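Long-range contacts in alcohol dehydrogenase (Aeropyrum pernix, PDB 1H2B), which probably catalyses the NAD+-dependent oxidation of alcohols, as a zinc-containing member of the medium-chain alcohol dehydrogenase family: residues B[118-122]-B[308-312]; B[220-226]-B[348-353]. The contacts are given in a common frame with arbitrary orientation. Residue numbers count along the deposited sequence, not the author numbering.

How the interactions relate
Interactions 1 and 2 lie on opposite sides of the centre of the chain, their own centres 29 Å apart and their nearest atoms about 16 Å apart, so they do not touch. Bound NAD joins them: interaction 1 meets its carboxamide end, interaction 2 the adenosine ribose. Each pairs an element of the nucleotide-binding domain, whose six-stranded parallel sheet includes strands 213-218 and 303-306, with a loop outside that sheet: 118-122 follows helix 113-116, while the loop 348-353 leads into strand 354-358 of the mixed sheet. Along the chain the segments alternate, 118-122, 220-226, 308-312, 348-353. The two contacts thus bridge the domains near both ends of the cofactor cleft.

Interaction 1: residues B[118-122]-B[308-312]. With NAJ (nicotinamide-adenine-dinucleotide (acidic form)), chain I; OCA (octanoic acid (caprylic acid)), chain H.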
ATOM      1  N   GLY B 118     -13.071  -2.476 -11.021  1.00 21.49           N
ATOM      2  CA  GLY B 118     -12.064  -2.513 -12.062  1.00 21.37           C
ATOM      3  C   GLY B 118     -11.343  -3.840 -12.214  1.00 21.35           C
ATOM      4  O   GLY B 118     -10.349  -3.910 -12.923  1.00 20.86           O
ATOM      5  N   GLU B 119     -11.824  -4.875 -11.552  1.00 18.52           N
ATOM      6  CA  GLU B 119     -11.127  -6.187 -11.628  1.00 17.14           C
ATOM      7  C   GLU B 119     -11.844  -7.128 -12.592  1.00 16.93           C
ATOM      8  O   GLU B 119     -12.681  -7.943 -12.170  1.00 17.87           O
ATOM      9  CB  GLU B 119     -10.968  -6.827 -10.240  1.00 19.96           C
ATOM     10  CG  GLU B 119     -10.001  -6.051  -9.339  1.00 21.97           C
ATOM     11  CD  GLU B 119      -8.531  -6.208  -9.706  1.00 27.29           C
ATOM     12  OE1 GLU B 119      -8.202  -6.476 -10.868  1.00 19.25           O
ATOM     13  OE2 GLU B 119      -7.689  -6.018  -8.808  1.00 32.08           O
ATOM     14  N   ASP B 120     -11.539  -6.991 -13.888  1.00 16.31           N
ATOM     15  CA  ASP B 120     -12.260  -7.716 -14.930  1.00 17.61           C
ATOM     16  C   ASP B 120     -12.265  -9.207 -14.693  1.00 18.20           C
ATOM     17  O   ASP B 120     -13.268  -9.853 -14.971  1.00 18.60           O
ATOM     18  CB  ASP B 120     -11.644  -7.482 -16.301  1.00 15.98           C
ATOM     19  CG  ASP B 120     -11.634  -6.024 -16.705  1.00 23.56           C
ATOM     20  OD1 ASP B 120     -10.911  -5.191 -16.059  1.00 18.43           O
ATOM     21  OD2 ASP B 120     -12.317  -5.647 -17.702  1.00 21.55           O
ATOM     22  N   MET B 121     -11.155  -9.758 -14.174  1.00 16.01           N
ATOM     23  CA  MET B 121     -11.088 -11.207 -13.992  1.00 13.89           C
ATOM     24  C   MET B 121     -11.954 -11.728 -12.876  1.00 17.05           C
ATOM     25  O   MET B 121     -12.104 -12.948 -12.718  1.00 16.73           O
ATOM     26  CB  MET B 121      -9.638 -11.708 -13.846  1.00 13.35           C
ATOM     27  CG  MET B 121      -8.695 -11.375 -15.035  1.00 14.79           C
ATOM     28  SD  MET B 121      -9.372 -11.949 -16.607  1.00 17.72           S
ATOM     29  CE  MET B 121      -9.571 -13.642 -16.279  1.00 19.35           C
ATOM     30  N   HIS B 122     -12.578 -10.817 -12.120  1.00 16.76           N
ATOM     31  CA  HIS B 122     -13.376 -11.255 -10.979  1.00 16.18           C
ATOM     32  C   HIS B 122     -14.835 -10.878 -11.147  1.00 18.15           C
ATOM     33  O   HIS B 122     -15.637 -10.930 -10.196  1.00 18.91           O
ATOM     34  CB  HIS B 122     -12.742 -10.755  -9.692  1.00 15.79           C
ATOM     35  CG  HIS B 122     -11.406 -11.382  -9.474  1.00 17.28           C
ATOM     36  ND1 HIS B 122     -11.249 -12.717  -9.178  1.00 18.88           N
ATOM     37  CD2 HIS B 122     -10.160 -10.875  -9.607  1.00 17.54           C
ATOM     38  CE1 HIS B 122      -9.955 -13.008  -9.125  1.00 18.78           C
ATOM     39  NE2 HIS B 122      -9.277 -11.901  -9.378  1.00 16.10           N
ATOM     40  N   LEU B 308      -3.639 -13.765 -11.945  1.00 13.04           N
ATOM     41  CA  LEU B 308      -4.607 -14.234 -12.942  1.00 12.69           C
ATOM     42  C   LEU B 308      -4.753 -13.139 -14.018  1.00 13.34           C
ATOM     43  O   LEU B 308      -5.334 -12.090 -13.752  1.00 13.84           O
ATOM     44  CB  LEU B 308      -5.980 -14.464 -12.270  1.00 12.83           C
ATOM     45  CG  LEU B 308      -7.119 -14.855 -13.242  1.00 12.91           C
ATOM     46  CD1 LEU B 308      -6.828 -16.178 -13.935  1.00 13.00           C
ATOM     47  CD2 LEU B 308      -8.431 -14.964 -12.415  1.00 14.64           C
ATOM     48  N   VAL B 309      -4.223 -13.434 -15.209  1.00 13.60           N
ATOM     49  CA  VAL B 309      -4.360 -12.550 -16.380  1.00 14.03           C
ATOM     50  C   VAL B 309      -4.167 -11.114 -15.923  1.00 14.29           C
ATOM     51  O   VAL B 309      -3.136 -10.805 -15.369  1.00 13.62           O
ATOM     52  CB  VAL B 309      -5.682 -12.857 -17.141  1.00 12.24           C
ATOM     53  CG1 VAL B 309      -5.654 -12.222 -18.560  1.00 14.62           C
ATOM     54  CG2 VAL B 309      -5.910 -14.365 -17.339  1.00 15.34           C
ATOM     55  N   GLY B 310      -5.114 -10.209 -16.203  1.00 12.87           N
ATOM     56  CA  GLY B 310      -5.033  -8.880 -15.600  1.00 14.08           C
ATOM     57  C   GLY B 310      -6.271  -8.117 -15.960  1.00 11.82           C
ATOM     58  O   GLY B 310      -7.214  -8.641 -16.566  1.00 13.90           O
ATOM     59  N   ASN B 311      -6.308  -6.866 -15.517  1.00 12.57           N
ATOM     60  CA  ASN B 311      -7.526  -6.096 -15.736  1.00 14.36           C
ATOM     61  C   ASN B 311      -7.377  -5.173 -16.964  1.00 14.00           C
ATOM     62  O   ASN B 311      -6.333  -5.152 -17.618  1.00 14.28           O
ATOM     63  CB  ASN B 311      -7.955  -5.393 -14.447  1.00 14.45           C
ATOM     64  CG  ASN B 311      -6.976  -4.345 -13.980  1.00 17.94           C
ATOM     65  OD1 ASN B 311      -6.339  -3.671 -14.784  1.00 14.53           O
ATOM     66  ND2 ASN B 311      -6.835  -4.204 -12.649  1.00 18.03           N
ATOM     67  N   TYR B 312      -8.455  -4.456 -17.281  1.00 13.77           N
ATOM     68  CA  TYR B 312      -8.451  -3.665 -18.513  1.00 13.68           C
ATOM     69  C   TYR B 312      -7.447  -2.541 -18.462  1.00 14.57           C
ATOM     70  O   TYR B 312      -6.760  -2.269 -19.442  1.00 15.10           O
ATOM     71  CB  TYR B 312      -9.838  -3.117 -18.729  1.00 14.27           C
ATOM     72  CG  TYR B 312     -10.024  -2.364 -20.023  1.00 16.03           C
ATOM     73  CD1 TYR B 312     -10.366  -3.030 -21.209  1.00 15.32           C
ATOM     74  CD2 TYR B 312      -9.876  -1.000 -20.040  1.00 19.27           C
ATOM     75  CE1 TYR B 312     -10.588  -2.353 -22.396  1.00 16.99           C
ATOM     76  CE2 TYR B 312     -10.079  -0.268 -21.246  1.00 19.98           C
ATOM     77  CZ  TYR B 312     -10.431  -0.951 -22.406  1.00 19.54           C
ATOM     78  OH  TYR B 312     -10.639  -0.246 -23.588  1.00 24.99           O
TER
HETATM   79  PA  NAJ I1361       5.509 -21.863 -22.525  1.00 17.71           P
HETATM   80  O1A NAJ I1361       5.372 -23.313 -22.897  1.00 18.35           O
HETATM   81  O2A NAJ I1361       5.724 -20.818 -23.632  1.00 17.12           O
HETATM   82  O5B NAJ I1361       6.763 -21.603 -21.571  1.00 17.76           O
HETATM   83  C5B NAJ I1361       7.131 -22.509 -20.522  1.00 17.01           C
HETATM   84  C4B NAJ I1361       8.621 -22.278 -20.338  1.00 15.34           C
HETATM   85  O4B NAJ I1361       9.013 -23.006 -19.157  1.00 14.23           O
HETATM   86  C3B NAJ I1361       9.469 -22.741 -21.522  1.00 15.86           C
HETATM   87  O3B NAJ I1361      10.415 -21.737 -21.927  1.00 18.05           O
HETATM   88  C2B NAJ I1361      10.114 -23.969 -20.894  1.00 17.90           C
HETATM   89  O2B NAJ I1361      11.360 -24.347 -21.499  1.00 18.14           O
HETATM   90  C1B NAJ I1361      10.284 -23.586 -19.419  1.00 16.05           C
HETATM   91  N9A NAJ I1361      10.454 -24.712 -18.501  1.00 17.34           N
HETATM   92  C8A NAJ I1361       9.933 -26.013 -18.551  1.00 19.14           C
HETATM   93  N7A NAJ I1361      10.340 -26.701 -17.450  1.00 17.28           N
HETATM   94  C5A NAJ I1361      11.119 -25.862 -16.706  1.00 16.16           C
HETATM   95  C6A NAJ I1361      11.793 -26.005 -15.518  1.00 17.04           C
HETATM   96  N6A NAJ I1361      11.829 -27.156 -14.833  1.00 17.61           N
HETATM   97  N1A NAJ I1361      12.442 -24.915 -14.999  1.00 15.51           N
HETATM   98  C2A NAJ I1361      12.500 -23.704 -15.666  1.00 14.92           C
HETATM   99  N3A NAJ I1361      11.855 -23.583 -16.847  1.00 13.16           N
HETATM  100  C4A NAJ I1361      11.182 -24.648 -17.357  1.00 15.34           C
HETATM  101  O3  NAJ I1361       4.230 -21.515 -21.648  1.00 16.09           O
HETATM  102  PN  NAJ I1361       3.415 -20.127 -21.535  1.00 15.94           P
HETATM  103  O1N NAJ I1361       2.391 -20.057 -22.572  1.00 15.80           O
HETATM  104  O2N NAJ I1361       4.369 -19.013 -21.368  1.00 15.31           O
HETATM  105  O5D NAJ I1361       2.601 -20.421 -20.183  1.00 14.60           O
HETATM  106  C5D NAJ I1361       3.341 -20.517 -18.967  1.00 15.36           C
HETATM  107  C4D NAJ I1361       2.438 -21.069 -17.876  1.00 14.07           C
HETATM  108  O4D NAJ I1361       1.509 -20.034 -17.507  1.00 15.72           O
HETATM  109  C3D NAJ I1361       1.568 -22.244 -18.321  1.00 13.51           C
HETATM  110  O3D NAJ I1361       1.284 -23.052 -17.165  1.00 15.30           O
HETATM  111  C2D NAJ I1361       0.276 -21.557 -18.784  1.00 16.56           C
HETATM  112  O2D NAJ I1361      -0.863 -22.371 -18.806  1.00 16.12           O
HETATM  113  C1D NAJ I1361       0.189 -20.490 -17.678  1.00 14.56           C
HETATM  114  N1N NAJ I1361      -0.694 -19.341 -17.885  1.00 14.82           N
HETATM  115  C2N NAJ I1361      -1.173 -18.745 -16.757  1.00 14.47           C
HETATM  116  C3N NAJ I1361      -1.963 -17.612 -16.861  1.00 13.13           C
HETATM  117  C7N NAJ I1361      -2.534 -17.002 -15.624  1.00 14.95           C
HETATM  118  O7N NAJ I1361      -3.358 -15.962 -15.834  1.00 14.75           O
HETATM  119  N7N NAJ I1361      -2.236 -17.360 -14.371  1.00 13.75           N
HETATM  120  C4N NAJ I1361      -2.280 -17.017 -18.127  1.00 16.75           C
HETATM  121  C5N NAJ I1361      -1.600 -17.587 -19.241  1.00 16.34           C
HETATM  122  C6N NAJ I1361      -0.855 -18.744 -19.116  1.00 16.13           C
HETATM  123  C1  OCA H1360      -5.016 -18.076 -19.677  1.00 21.45           C
HETATM  124  C2  OCA H1360      -5.595 -18.782 -18.442  1.00 22.77           C
HETATM  125  C3  OCA H1360      -6.804 -18.012 -17.886  1.00 26.84           C
HETATM  126  C4  OCA H1360      -7.676 -18.800 -16.922  1.00 25.42           C
HETATM  127  C5  OCA H1360      -8.926 -17.985 -16.594  1.00 26.38           C
HETATM  128  C6  OCA H1360      -9.725 -18.623 -15.460  1.00 28.97           C
HETATM  129  C7  OCA H1360     -10.927 -17.796 -15.018  1.00 31.84           C
HETATM  130  C8  OCA H1360     -11.647 -18.524 -13.896  1.00 35.15           C
HETATM  131  O1  OCA H1360      -4.137 -18.648 -20.379  1.00 19.71           O
HETATM  132  O2  OCA H1360      -5.387 -16.920 -19.970  1.00 19.16           O
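Val-309 has a positive phi (42/-126), an uncommon backbone state for a beta-branched residue, in a segment that serves the cofactor and the 118-122 loop together. Its N donates to O7N of the NAD carboxamide at 2.7 Å (158°). Across the segments the nearest CA pair is Asp-120 and Asn-311, 5.1 Å apart, and two hydrogen bonds fix this end: Tyr-312 N to Asp-120 OD1 at 2.8 Å, and Asn-311 ND2 to Glu-119 OE1 at 3.2 Å. Asn-311 is the N-cap of helix 312-323, its side chain in the p rotamer capping a backbone N further on. Glu-119 also pairs with Arg-175 of helix 166-181.

In the Rossmann-type domain, 308-312 follows strand 303-306, the outermost strand of the parallel sheet within this chain, a position from which the loop reaches the nicotinamide end of the cofactor. The 118-122 loop comes from the structural-zinc region and begins with the Schellman glycine Gly-118. Met-121, chi angles m, m, m, fills the space between: CB lies 3.8 Å from Leu-308 CD2, and SD 3.8 Å from Val-309 CB. On the substrate side, Leu-308 CD1 is 3.8 Å from C5 of octanoic acid. Other subunits close over the contact: His-122 bonds to Glu-301 and Arg-277 of a second subunit, while Asp-120 OD2 forms a salt bridge with Arg-116 of a third.

Interaction 2: residues B[220-226]-B[348-353]; sequences KEEKLKL and KGEVLG. With NAJ (nicotinamide-adenine-dinucleotide (acidic form)), chain I.
Residues 221-226 begin a helix with Lys-220 at its N-cap; 348-353 is an irregular loop. Gly-349 (phi/psi 77/24) ends the preceding helix in a Schellman motif, Glu-350 is still turned (-101/14), Val-351 and Leu-352 are extended, and Gly-353 turns at 81/-123. The nearest CA pairs are Lys-220 with Gly-349, 7.9 Å, and Lys-223 with Leu-352, 6.8 Å. Lys-223 (m, t, t, m) reaches across to the loop, placing NZ 2.7 Å from Val-351 O at a poor hydrogen-bond angle. Clear bonds run through two waters: one accepts from Lys-223 NZ (3.0 Å) and Val-351 N (3.0 Å), the other from Lys-223 NZ (2.9 Å) and Gly-353 N (2.9 Å). Leu-226 CD2 meets Leu-352 CD1 at 4.0 Å. Lys-223 CD packs 3.0 Å from O3B of the NAD adenosine ribose, beside Asp-218, the acidic residue ending strand 213-218 that hydrogen-bonds the cofactor, characteristic of NAD-binding Rossmann folds. Helix 221-229 follows this strand, against which Leu-224 packs; the loop links helix 339-347 to strand 354-358.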
ATOM      1  N   LYS B 220      16.335 -24.902 -21.548  1.00 21.36           N
ATOM      2  CA  LYS B 220      16.777 -24.999 -22.946  1.00 21.45           C
ATOM      3  C   LYS B 220      17.753 -23.900 -23.196  1.00 22.32           C
ATOM      4  O   LYS B 220      17.484 -22.727 -22.885  1.00 20.24           O
ATOM      5  CB  LYS B 220      15.576 -24.783 -23.877  1.00 25.88           C
ATOM      6  CG  LYS B 220      14.451 -25.815 -23.685  1.00 29.05           C
ATOM      7  CD  LYS B 220      14.387 -26.756 -24.891  1.00 41.92           C
ATOM      8  CE  LYS B 220      14.182 -28.232 -24.504  1.00 47.06           C
ATOM      9  NZ  LYS B 220      13.000 -28.483 -23.634  1.00 44.75           N
ATOM     10  N   GLU B 221      18.874 -24.228 -23.821  1.00 21.96           N
ATOM     11  CA  GLU B 221      19.893 -23.208 -24.061  1.00 22.83           C
ATOM     12  C   GLU B 221      19.423 -21.964 -24.835  1.00 17.18           C
ATOM     13  O   GLU B 221      19.796 -20.835 -24.500  1.00 21.11           O
ATOM     14  CB  GLU B 221      21.094 -23.850 -24.756  1.00 28.30           C
ATOM     15  CG  GLU B 221      22.231 -22.871 -25.053  1.00 32.60           C
ATOM     16  CD  GLU B 221      22.706 -22.042 -23.848  1.00 42.54           C
ATOM     17  OE1 GLU B 221      22.602 -22.482 -22.658  1.00 45.61           O
ATOM     18  OE2 GLU B 221      23.225 -20.928 -24.110  1.00 42.32           O
ATOM     19  N   GLU B 222      18.607 -22.172 -25.858  1.00 19.74           N
ATOM     20  CA  GLU B 222      18.165 -21.059 -26.684  1.00 20.16           C
ATOM     21  C   GLU B 222      17.276 -20.091 -25.861  1.00 18.32           C
ATOM     22  O   GLU B 222      17.265 -18.881 -26.114  1.00 21.11           O
ATOM     23  CB  GLU B 222      17.468 -21.580 -27.942  1.00 25.19           C
ATOM     24  CG  GLU B 222      16.219 -22.396 -27.697  1.00 36.32           C
ATOM     25  CD  GLU B 222      16.415 -23.889 -27.391  1.00 45.10           C
ATOM     26  OE1 GLU B 222      17.563 -24.420 -27.167  1.00 37.07           O
ATOM     27  OE2 GLU B 222      15.343 -24.545 -27.364  1.00 50.16           O
ATOM     28  N   LYS B 223      16.607 -20.633 -24.849  1.00 19.18           N
ATOM     29  CA  LYS B 223      15.759 -19.766 -23.977  1.00 18.83           C
ATOM     30  C   LYS B 223      16.577 -18.969 -22.976  1.00 16.99           C
ATOM     31  O   LYS B 223      16.251 -17.787 -22.671  1.00 17.12           O
ATOM     32  CB  LYS B 223      14.692 -20.590 -23.295  1.00 19.70           C
ATOM     33  CG  LYS B 223      13.600 -21.008 -24.323  1.00 25.96           C
ATOM     34  CD  LYS B 223      12.732 -22.119 -23.772  1.00 30.18           C
ATOM     35  CE  LYS B 223      12.062 -23.006 -24.827  1.00 33.14           C
ATOM     36  NZ  LYS B 223      11.276 -22.222 -25.781  1.00 32.03           N
ATOM     37  N   LEU B 224      17.688 -19.574 -22.551  1.00 17.15           N
ATOM     38  CA  LEU B 224      18.640 -18.857 -21.706  1.00 17.10           C
ATOM     39  C   LEU B 224      19.352 -17.732 -22.447  1.00 21.15           C
ATOM     40  O   LEU B 224      19.530 -16.635 -21.895  1.00 19.74           O
ATOM     41  CB  LEU B 224      19.635 -19.799 -21.058  1.00 18.43           C
ATOM     42  CG  LEU B 224      19.085 -20.969 -20.231  1.00 20.07           C
ATOM     43  CD1 LEU B 224      20.220 -21.842 -19.703  1.00 27.59           C
ATOM     44  CD2 LEU B 224      18.245 -20.415 -19.086  1.00 21.13           C
ATOM     45  N   LYS B 225      19.763 -17.989 -23.696  1.00 20.52           N
ATOM     46  CA  LYS B 225      20.298 -16.904 -24.511  1.00 19.40           C
ATOM     47  C   LYS B 225      19.263 -15.805 -24.758  1.00 18.16           C
ATOM     48  O   LYS B 225      19.603 -14.608 -24.763  1.00 21.95           O
ATOM     49  CB  LYS B 225      20.796 -17.487 -25.860  1.00 20.89           C
ATOM     50  CG  LYS B 225      22.038 -18.373 -25.714  1.00 28.08           C
ATOM     51  CD  LYS B 225      22.225 -19.250 -26.958  1.00 33.89           C
ATOM     52  CE  LYS B 225      23.087 -18.582 -27.981  1.00 41.11           C
ATOM     53  NZ  LYS B 225      23.494 -19.537 -29.059  1.00 42.40           N
ATOM     54  N   LEU B 226      17.999 -16.197 -24.970  1.00 20.02           N
ATOM     55  CA  LEU B 226      16.939 -15.202 -25.178  1.00 19.45           C
ATOM     56  C   LEU B 226      16.855 -14.298 -23.933  1.00 18.85           C
ATOM     57  O   LEU B 226      16.788 -13.055 -24.027  1.00 19.31           O
ATOM     58  CB  LEU B 226      15.591 -15.881 -25.457  1.00 19.89           C
ATOM     59  CG  LEU B 226      14.372 -14.970 -25.554  1.00 20.57           C
ATOM     60  CD1 LEU B 226      14.499 -14.033 -26.781  1.00 22.84           C
ATOM     61  CD2 LEU B 226      13.129 -15.834 -25.684  1.00 22.53           C
ATOM     62  N   LYS B 348       6.724 -29.661 -26.703  1.00 23.04           N
ATOM     63  CA  LYS B 348       8.139 -30.110 -26.694  1.00 25.04           C
ATOM     64  C   LYS B 348       9.158 -29.040 -26.339  1.00 27.82           C
ATOM     65  O   LYS B 348      10.375 -29.303 -26.288  1.00 26.50           O
ATOM     66  CB  LYS B 348       8.535 -30.772 -28.026  1.00 28.66           C
ATOM     67  CG  LYS B 348       7.712 -32.005 -28.358  1.00 34.49           C
ATOM     68  CD  LYS B 348       7.989 -32.448 -29.795  1.00 44.22           C
ATOM     69  CE  LYS B 348       8.949 -33.623 -29.827  1.00 52.64           C
ATOM     70  NZ  LYS B 348       9.904 -33.552 -30.983  1.00 55.02           N
ATOM     71  N   GLY B 349       8.682 -27.822 -26.075  1.00 21.06           N
ATOM     72  CA  GLY B 349       9.578 -26.760 -25.685  1.00 21.75           C
ATOM     73  C   GLY B 349      10.335 -26.184 -26.867  1.00 23.52           C
ATOM     74  O   GLY B 349      11.384 -25.564 -26.682  1.00 26.88           O
ATOM     75  N   GLU B 350       9.770 -26.336 -28.068  1.00 21.67           N
ATOM     76  CA  GLU B 350      10.409 -25.889 -29.306  1.00 23.65           C
ATOM     77  C   GLU B 350       9.923 -24.579 -29.903  1.00 25.53           C
ATOM     78  O   GLU B 350      10.219 -24.281 -31.068  1.00 24.79           O
ATOM     79  CB  GLU B 350      10.322 -26.983 -30.378  1.00 24.11           C
ATOM     80  CG  GLU B 350      10.875 -28.311 -29.892  1.00 34.17           C
ATOM     81  CD  GLU B 350      10.898 -29.389 -30.958  1.00 40.37           C
ATOM     82  OE1 GLU B 350      10.125 -29.311 -31.955  1.00 40.78           O
ATOM     83  OE2 GLU B 350      11.698 -30.333 -30.769  1.00 40.56           O
ATOM     84  N   VAL B 351       9.170 -23.793 -29.136  1.00 22.35           N
ATOM     85  CA  VAL B 351       8.762 -22.471 -29.594  1.00 20.97           C
ATOM     86  C   VAL B 351       9.594 -21.443 -28.842  1.00 22.96           C
ATOM     87  O   VAL B 351       9.537 -21.354 -27.603  1.00 24.57           O
ATOM     88  CB  VAL B 351       7.246 -22.225 -29.356  1.00 19.77           C
ATOM     89  CG1 VAL B 351       6.846 -20.830 -29.815  1.00 21.09           C
ATOM     90  CG2 VAL B 351       6.404 -23.309 -30.094  1.00 23.48           C
ATOM     91  N   LEU B 352      10.383 -20.689 -29.585  1.00 22.61           N
ATOM     92  CA  LEU B 352      11.115 -19.579 -29.005  1.00 23.52           C
ATOM     93  C   LEU B 352      10.179 -18.359 -28.893  1.00 24.77           C
ATOM     94  O   LEU B 352       9.771 -17.745 -29.905  1.00 28.26           O
ATOM     95  CB  LEU B 352      12.372 -19.227 -29.830  1.00 24.94           C
ATOM     96  CG  LEU B 352      13.295 -18.197 -29.151  1.00 23.01           C
ATOM     97  CD1 LEU B 352      14.125 -18.848 -28.079  1.00 26.54           C
ATOM     98  CD2 LEU B 352      14.240 -17.588 -30.181  1.00 32.22           C
ATOM     99  N   GLY B 353       9.856 -17.997 -27.651  1.00 21.89           N
ATOM    100  CA  GLY B 353       8.896 -16.911 -27.418  1.00 20.52           C
ATOM    101  C   GLY B 353       7.462 -17.408 -27.564  1.00 19.28           C
ATOM    102  O   GLY B 353       7.080 -18.373 -26.935  1.00 18.80           O
TER
HETATM  103  PA  NAJ I1361       5.509 -21.863 -22.525  1.00 17.71           P
HETATM  104  O1A NAJ I1361       5.372 -23.313 -22.897  1.00 18.35           O
HETATM  105  O2A NAJ I1361       5.724 -20.818 -23.632  1.00 17.12           O
HETATM  106  O5B NAJ I1361       6.763 -21.603 -21.571  1.00 17.76           O
HETATM  107  C5B NAJ I1361       7.131 -22.509 -20.522  1.00 17.01           C
HETATM  108  C4B NAJ I1361       8.621 -22.278 -20.338  1.00 15.34           C
HETATM  109  O4B NAJ I1361       9.013 -23.006 -19.157  1.00 14.23           O
HETATM  110  C3B NAJ I1361       9.469 -22.741 -21.522  1.00 15.86           C
HETATM  111  O3B NAJ I1361      10.415 -21.737 -21.927  1.00 18.05           O
HETATM  112  C2B NAJ I1361      10.114 -23.969 -20.894  1.00 17.90           C
HETATM  113  O2B NAJ I1361      11.360 -24.347 -21.499  1.00 18.14           O
HETATM  114  C1B NAJ I1361      10.284 -23.586 -19.419  1.00 16.05           C
HETATM  115  N9A NAJ I1361      10.454 -24.712 -18.501  1.00 17.34           N
HETATM  116  C8A NAJ I1361       9.933 -26.013 -18.551  1.00 19.14           C
HETATM  117  N7A NAJ I1361      10.340 -26.701 -17.450  1.00 17.28           N
HETATM  118  C5A NAJ I1361      11.119 -25.862 -16.706  1.00 16.16           C
HETATM  119  C6A NAJ I1361      11.793 -26.005 -15.518  1.00 17.04           C
HETATM  120  N6A NAJ I1361      11.829 -27.156 -14.833  1.00 17.61           N
HETATM  121  N1A NAJ I1361      12.442 -24.915 -14.999  1.00 15.51           N
HETATM  122  C2A NAJ I1361      12.500 -23.704 -15.666  1.00 14.92           C
HETATM  123  N3A NAJ I1361      11.855 -23.583 -16.847  1.00 13.16           N
HETATM  124  C4A NAJ I1361      11.182 -24.648 -17.357  1.00 15.34           C
HETATM  125  O3  NAJ I1361       4.230 -21.515 -21.648  1.00 16.09           O
HETATM  126  PN  NAJ I1361       3.415 -20.127 -21.535  1.00 15.94           P
HETATM  127  O1N NAJ I1361       2.391 -20.057 -22.572  1.00 15.80           O
HETATM  128  O2N NAJ I1361       4.369 -19.013 -21.368  1.00 15.31           O
HETATM  129  O5D NAJ I1361       2.601 -20.421 -20.183  1.00 14.60           O
HETATM  130  C5D NAJ I1361       3.341 -20.517 -18.967  1.00 15.36           C
HETATM  131  C4D NAJ I1361       2.438 -21.069 -17.876  1.00 14.07           C
HETATM  132  O4D NAJ I1361       1.509 -20.034 -17.507  1.00 15.72           O
HETATM  133  C3D NAJ I1361       1.568 -22.244 -18.321  1.00 13.51           C
HETATM  134  O3D NAJ I1361       1.284 -23.052 -17.165  1.00 15.30           O
HETATM  135  C2D NAJ I1361       0.276 -21.557 -18.784  1.00 16.56           C
HETATM  136  O2D NAJ I1361      -0.863 -22.371 -18.806  1.00 16.12           O
HETATM  137  C1D NAJ I1361       0.189 -20.490 -17.678  1.00 14.56           C
HETATM  138  N1N NAJ I1361      -0.694 -19.341 -17.885  1.00 14.82           N
HETATM  139  C2N NAJ I1361      -1.173 -18.745 -16.757  1.00 14.47           C
HETATM  140  C3N NAJ I1361      -1.963 -17.612 -16.861  1.00 13.13           C
HETATM  141  C7N NAJ I1361      -2.534 -17.002 -15.624  1.00 14.95           C
HETATM  142  O7N NAJ I1361      -3.358 -15.962 -15.834  1.00 14.75           O
HETATM  143  N7N NAJ I1361      -2.236 -17.360 -14.371  1.00 13.75           N
HETATM  144  C4N NAJ I1361      -2.280 -17.017 -18.127  1.00 16.75           C
HETATM  145  C5N NAJ I1361      -1.600 -17.587 -19.241  1.00 16.34           C
HETATM  146  C6N NAJ I1361      -0.855 -18.744 -19.116  1.00 16.13           C
HETATM  147  O   HOH W   1       8.644 -23.589 -26.178  1.00 23.21           O
HETATM  148  O   HOH W   2      10.457 -19.460 -25.182  1.00 26.42           O